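Local coordinates for protein separin (Saccharomyces cerevisiae, PDB 5U1T) that cleaves the SCC1 subunit of cohesin as a caspase-like cysteine protease at the onset of anaphase, letting sister chromatids separate, at residues A[1487-1501]-A[1517-1531]. Residues are numbered along the deposited sequence; the frame is centred on the assembly and turned at random.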
# COMPACT_ATOMS: atom_id res chain seq x y z
N THR A 1487 -2.33 23.77 -32.85
CA THR A 1487 -3.69 23.75 -33.35
C THR A 1487 -3.68 23.95 -34.86
O THR A 1487 -4.56 23.46 -35.56
CB THR A 1487 -4.53 24.82 -32.66
OG1 THR A 1487 -3.79 26.03 -32.60
CG2 THR A 1487 -4.84 24.39 -31.24
N LYS A 1488 -2.66 24.64 -35.35
CA LYS A 1488 -2.48 24.80 -36.79
C LYS A 1488 -1.03 24.47 -37.19
O LYS A 1488 -0.07 25.03 -36.66
CB LYS A 1488 -2.88 26.22 -37.25
CG LYS A 1488 -4.39 26.52 -37.17
CD LYS A 1488 -4.74 27.90 -37.71
CE LYS A 1488 -6.24 28.25 -37.58
NZ LYS A 1488 -7.15 27.52 -38.54
N ILE A 1489 -0.89 23.52 -38.10
CA ILE A 1489 0.42 23.17 -38.65
C ILE A 1489 0.41 23.34 -40.19
O ILE A 1489 -0.64 23.29 -40.84
CB ILE A 1489 0.81 21.73 -38.23
CG1 ILE A 1489 1.05 21.69 -36.72
CG2 ILE A 1489 2.06 21.24 -38.96
CD1 ILE A 1489 1.67 20.41 -36.24
N ALA A 1490 1.59 23.60 -40.74
CA ALA A 1490 1.75 23.74 -42.17
C ALA A 1490 1.63 22.39 -42.85
O ALA A 1490 2.07 21.38 -42.30
CB ALA A 1490 3.11 24.38 -42.50
N PRO A 1491 1.04 22.38 -44.05
CA PRO A 1491 1.08 21.23 -44.95
C PRO A 1491 2.50 20.67 -45.01
O PRO A 1491 3.42 21.39 -45.37
CB PRO A 1491 0.65 21.82 -46.30
CG PRO A 1491 -0.26 22.94 -45.93
CD PRO A 1491 0.30 23.52 -44.64
N SER A 1492 2.70 19.41 -44.65
CA SER A 1492 4.05 18.89 -44.53
C SER A 1492 4.40 17.80 -45.55
O SER A 1492 3.64 16.86 -45.76
CB SER A 1492 4.26 18.36 -43.12
OG SER A 1492 3.94 19.36 -42.17
N PHE A 1493 5.56 17.95 -46.18
CA PHE A 1493 6.15 16.89 -47.00
C PHE A 1493 7.20 16.12 -46.18
O PHE A 1493 8.39 16.42 -46.24
CB PHE A 1493 6.78 17.47 -48.28
CG PHE A 1493 5.79 17.97 -49.29
CD1 PHE A 1493 4.96 17.10 -49.96
CD2 PHE A 1493 5.70 19.31 -49.59
CE1 PHE A 1493 4.04 17.56 -50.90
CE2 PHE A 1493 4.78 19.77 -50.53
CZ PHE A 1493 3.96 18.90 -51.18
N LEU A 1494 6.75 15.14 -45.41
CA LEU A 1494 7.66 14.30 -44.62
C LEU A 1494 8.38 13.28 -45.51
O LEU A 1494 8.16 12.07 -45.38
CB LEU A 1494 6.88 13.55 -43.52
CG LEU A 1494 6.75 14.16 -42.12
CD1 LEU A 1494 6.02 15.47 -42.17
CD2 LEU A 1494 6.04 13.21 -41.18
N LEU A 1495 9.23 13.75 -46.41
CA LEU A 1495 9.84 12.85 -47.40
C LEU A 1495 11.03 12.05 -46.86
O LEU A 1495 12.15 12.17 -47.36
CB LEU A 1495 10.28 13.64 -48.63
CG LEU A 1495 9.38 14.78 -49.11
CD1 LEU A 1495 9.99 15.55 -50.29
CD2 LEU A 1495 8.01 14.24 -49.46
N GLY A 1496 10.80 11.21 -45.84
CA GLY A 1496 11.86 10.39 -45.29
C GLY A 1496 11.46 8.95 -45.00
O GLY A 1496 10.27 8.62 -45.00
N CYS A 1497 12.45 8.09 -44.76
CA CYS A 1497 12.21 6.72 -44.33
C CYS A 1497 11.17 6.61 -43.23
O CYS A 1497 11.37 7.14 -42.13
CB CYS A 1497 13.49 6.06 -43.84
SG CYS A 1497 14.58 5.51 -45.14
N SER A 1498 10.08 5.93 -43.53
CA SER A 1498 9.09 5.49 -42.55
C SER A 1498 8.42 6.60 -41.77
O SER A 1498 7.94 6.37 -40.66
CB SER A 1498 9.73 4.51 -41.56
OG SER A 1498 9.91 3.23 -42.14
N SER A 1499 8.33 7.80 -42.34
CA SER A 1499 7.57 8.87 -41.70
C SER A 1499 6.09 8.52 -41.48
O SER A 1499 5.51 8.92 -40.47
CB SER A 1499 7.68 10.14 -42.52
OG SER A 1499 7.48 9.85 -43.89
N ALA A 1500 5.48 7.79 -42.41
CA ALA A 1500 4.08 7.40 -42.27
C ALA A 1500 3.90 5.98 -41.73
O ALA A 1500 2.79 5.46 -41.70
CB ALA A 1500 3.36 7.54 -43.59
N ALA A 1501 4.99 5.34 -41.32
CA ALA A 1501 4.87 3.99 -40.77
C ALA A 1501 4.22 4.05 -39.40
O ALA A 1501 4.15 5.12 -38.79
CB ALA A 1501 6.22 3.32 -40.70
N TYR A 1517 0.73 14.73 -36.50
CA TYR A 1517 0.58 15.94 -37.26
C TYR A 1517 -0.87 16.25 -37.41
O TYR A 1517 -1.29 17.37 -37.21
CB TYR A 1517 1.22 15.84 -38.61
CG TYR A 1517 2.69 16.10 -38.61
CD1 TYR A 1517 3.55 15.29 -37.91
CD2 TYR A 1517 3.23 17.14 -39.32
CE1 TYR A 1517 4.90 15.51 -37.91
CE2 TYR A 1517 4.58 17.37 -39.33
CZ TYR A 1517 5.40 16.55 -38.62
OH TYR A 1517 6.75 16.77 -38.61
N LEU A 1518 -1.67 15.26 -37.76
CA LEU A 1518 -3.09 15.53 -37.93
C LEU A 1518 -3.64 16.18 -36.68
O LEU A 1518 -4.43 17.12 -36.75
CB LEU A 1518 -3.84 14.24 -38.26
CG LEU A 1518 -3.67 13.77 -39.69
CD1 LEU A 1518 -4.33 12.41 -39.93
CD2 LEU A 1518 -4.24 14.82 -40.61
N LEU A 1519 -3.20 15.68 -35.53
CA LEU A 1519 -3.68 16.18 -34.25
C LEU A 1519 -3.12 17.57 -33.94
O LEU A 1519 -3.71 18.33 -33.17
CB LEU A 1519 -3.33 15.20 -33.14
CG LEU A 1519 -4.15 13.92 -33.16
CD1 LEU A 1519 -3.72 13.00 -32.03
CD2 LEU A 1519 -5.63 14.25 -33.06
N GLY A 1520 -1.98 17.92 -34.53
CA GLY A 1520 -1.46 19.27 -34.45
C GLY A 1520 -2.20 20.25 -35.34
O GLY A 1520 -1.91 21.45 -35.34
N GLY A 1521 -3.15 19.75 -36.12
CA GLY A 1521 -3.95 20.64 -36.94
C GLY A 1521 -3.38 20.81 -38.34
O GLY A 1521 -3.77 21.71 -39.07
N CYS A 1522 -2.42 19.95 -38.68
CA CYS A 1522 -1.97 19.81 -40.06
C CYS A 1522 -3.16 19.36 -40.90
O CYS A 1522 -3.89 18.44 -40.50
CB CYS A 1522 -0.82 18.80 -40.15
SG CYS A 1522 -0.04 18.64 -41.78
N PRO A 1523 -3.38 20.04 -42.04
CA PRO A 1523 -4.46 19.78 -42.99
C PRO A 1523 -4.04 18.93 -44.19
O PRO A 1523 -4.88 18.54 -45.00
CB PRO A 1523 -4.86 21.19 -43.43
CG PRO A 1523 -3.59 21.93 -43.42
CD PRO A 1523 -2.72 21.32 -42.34
N MET A 1524 -2.74 18.64 -44.30
CA MET A 1524 -2.23 17.78 -45.38
C MET A 1524 -0.83 17.34 -45.00
O MET A 1524 0.07 18.16 -44.93
CB MET A 1524 -2.20 18.51 -46.74
CG MET A 1524 -1.91 17.62 -47.97
SD MET A 1524 -0.28 16.85 -48.12
CE MET A 1524 0.79 18.27 -48.01
N VAL A 1525 -0.64 16.05 -44.77
CA VAL A 1525 0.68 15.55 -44.42
C VAL A 1525 1.00 14.35 -45.28
O VAL A 1525 0.18 13.45 -45.47
CB VAL A 1525 0.78 15.19 -42.93
CG1 VAL A 1525 -0.34 14.24 -42.52
CG2 VAL A 1525 2.14 14.59 -42.62
N LEU A 1526 2.21 14.35 -45.83
CA LEU A 1526 2.62 13.34 -46.78
C LEU A 1526 3.87 12.61 -46.29
O LEU A 1526 4.89 13.25 -46.03
CB LEU A 1526 2.85 14.00 -48.14
CG LEU A 1526 3.19 13.20 -49.40
CD1 LEU A 1526 2.87 14.04 -50.66
CD2 LEU A 1526 4.66 12.79 -49.41
N GLY A 1527 3.80 11.29 -46.17
CA GLY A 1527 4.93 10.50 -45.70
C GLY A 1527 5.06 9.17 -46.40
O GLY A 1527 4.32 8.89 -47.34
N ASN A 1528 6.01 8.35 -45.96
CA ASN A 1528 6.21 7.01 -46.51
C ASN A 1528 5.80 5.94 -45.54
O ASN A 1528 6.05 6.07 -44.36
CB ASN A 1528 7.66 6.77 -46.90
CG ASN A 1528 8.13 7.69 -47.99
OD1 ASN A 1528 7.54 7.75 -49.07
ND2 ASN A 1528 9.22 8.42 -47.72
N LEU A 1529 5.23 4.87 -46.05
CA LEU A 1529 4.70 3.79 -45.23
C LEU A 1529 5.80 2.90 -44.68
O LEU A 1529 5.59 2.19 -43.71
CB LEU A 1529 3.72 2.95 -46.04
CG LEU A 1529 2.41 3.58 -46.45
CD1 LEU A 1529 1.74 2.66 -47.45
CD2 LEU A 1529 1.51 3.84 -45.26
N TRP A 1530 6.97 2.93 -45.30
CA TRP A 1530 8.12 2.15 -44.84
C TRP A 1530 9.42 2.83 -45.25
O TRP A 1530 9.39 3.95 -45.74
CB TRP A 1530 8.06 0.73 -45.39
CG TRP A 1530 7.70 0.68 -46.84
CD1 TRP A 1530 8.51 0.96 -47.90
CD2 TRP A 1530 6.43 0.32 -47.40
NE1 TRP A 1530 7.83 0.80 -49.08
CE2 TRP A 1530 6.54 0.41 -48.81
CE3 TRP A 1530 5.20 -0.08 -46.86
CZ2 TRP A 1530 5.49 0.12 -49.66
CZ3 TRP A 1530 4.16 -0.36 -47.71
CH2 TRP A 1530 4.31 -0.26 -49.10
N ASP A 1531 10.56 2.16 -45.06
CA ASP A 1531 11.83 2.78 -45.42
C ASP A 1531 12.02 2.78 -46.92
O ASP A 1531 11.65 1.81 -47.60
CB ASP A 1531 13.03 2.09 -44.75
CG ASP A 1531 12.91 1.99 -43.24
OD1 ASP A 1531 12.17 2.78 -42.62
OD2 ASP A 1531 13.56 1.09 -42.67
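S1492 and F1493 pair in parallel with V1525 and L1526, joining neighbouring strands of the caspase-like protease domain; helix 1513-1519 makes the beta-alpha-beta crossover between them. Two backbone bonds hold the register, S1492 N to M1524 O (2.9 Å) and L1526 N to S1492 O; L1494 N to L1526 O is weak.

Apolar packing differs on the two faces. On that of F1493, CD1 of L1526 meets the phenyl ring at its edge, 3.7 Å from CE1, and helix 1534-1548 covers the same ring. On the other, L1494 lays CD2 over a face of the Y1517 ring and brings CD1 to 3.7 Å from CE2 of Y1517, while S1492 OG, which donates to A1490 O, lies at that ring's edge; the Y1517 hydroxyl itself bonds G1473 O.

The loop carrying C1497, probably the catalytic cysteine, is tied to the end of strand 1524-1528 by polar groups. S1499 OG, set between its backbone N and carbonyl carbon (chi1 46°), can reach both partners: it accepts from N1528 N (2.9 Å) and donates to L1494 O in the carbonyl plane. Without that hydroxyl, as with an alanine here, N1528 N would probably lose its acceptor and L1494 O one of its two donors, G1496 N remaining. A1500 N bonds N1528 O, and S1498 N reaches W1530 O. N1528 ND2 approaches G1496 O from above the carbonyl plane, 2.9 Å away, with an N-H...O angle of 164°.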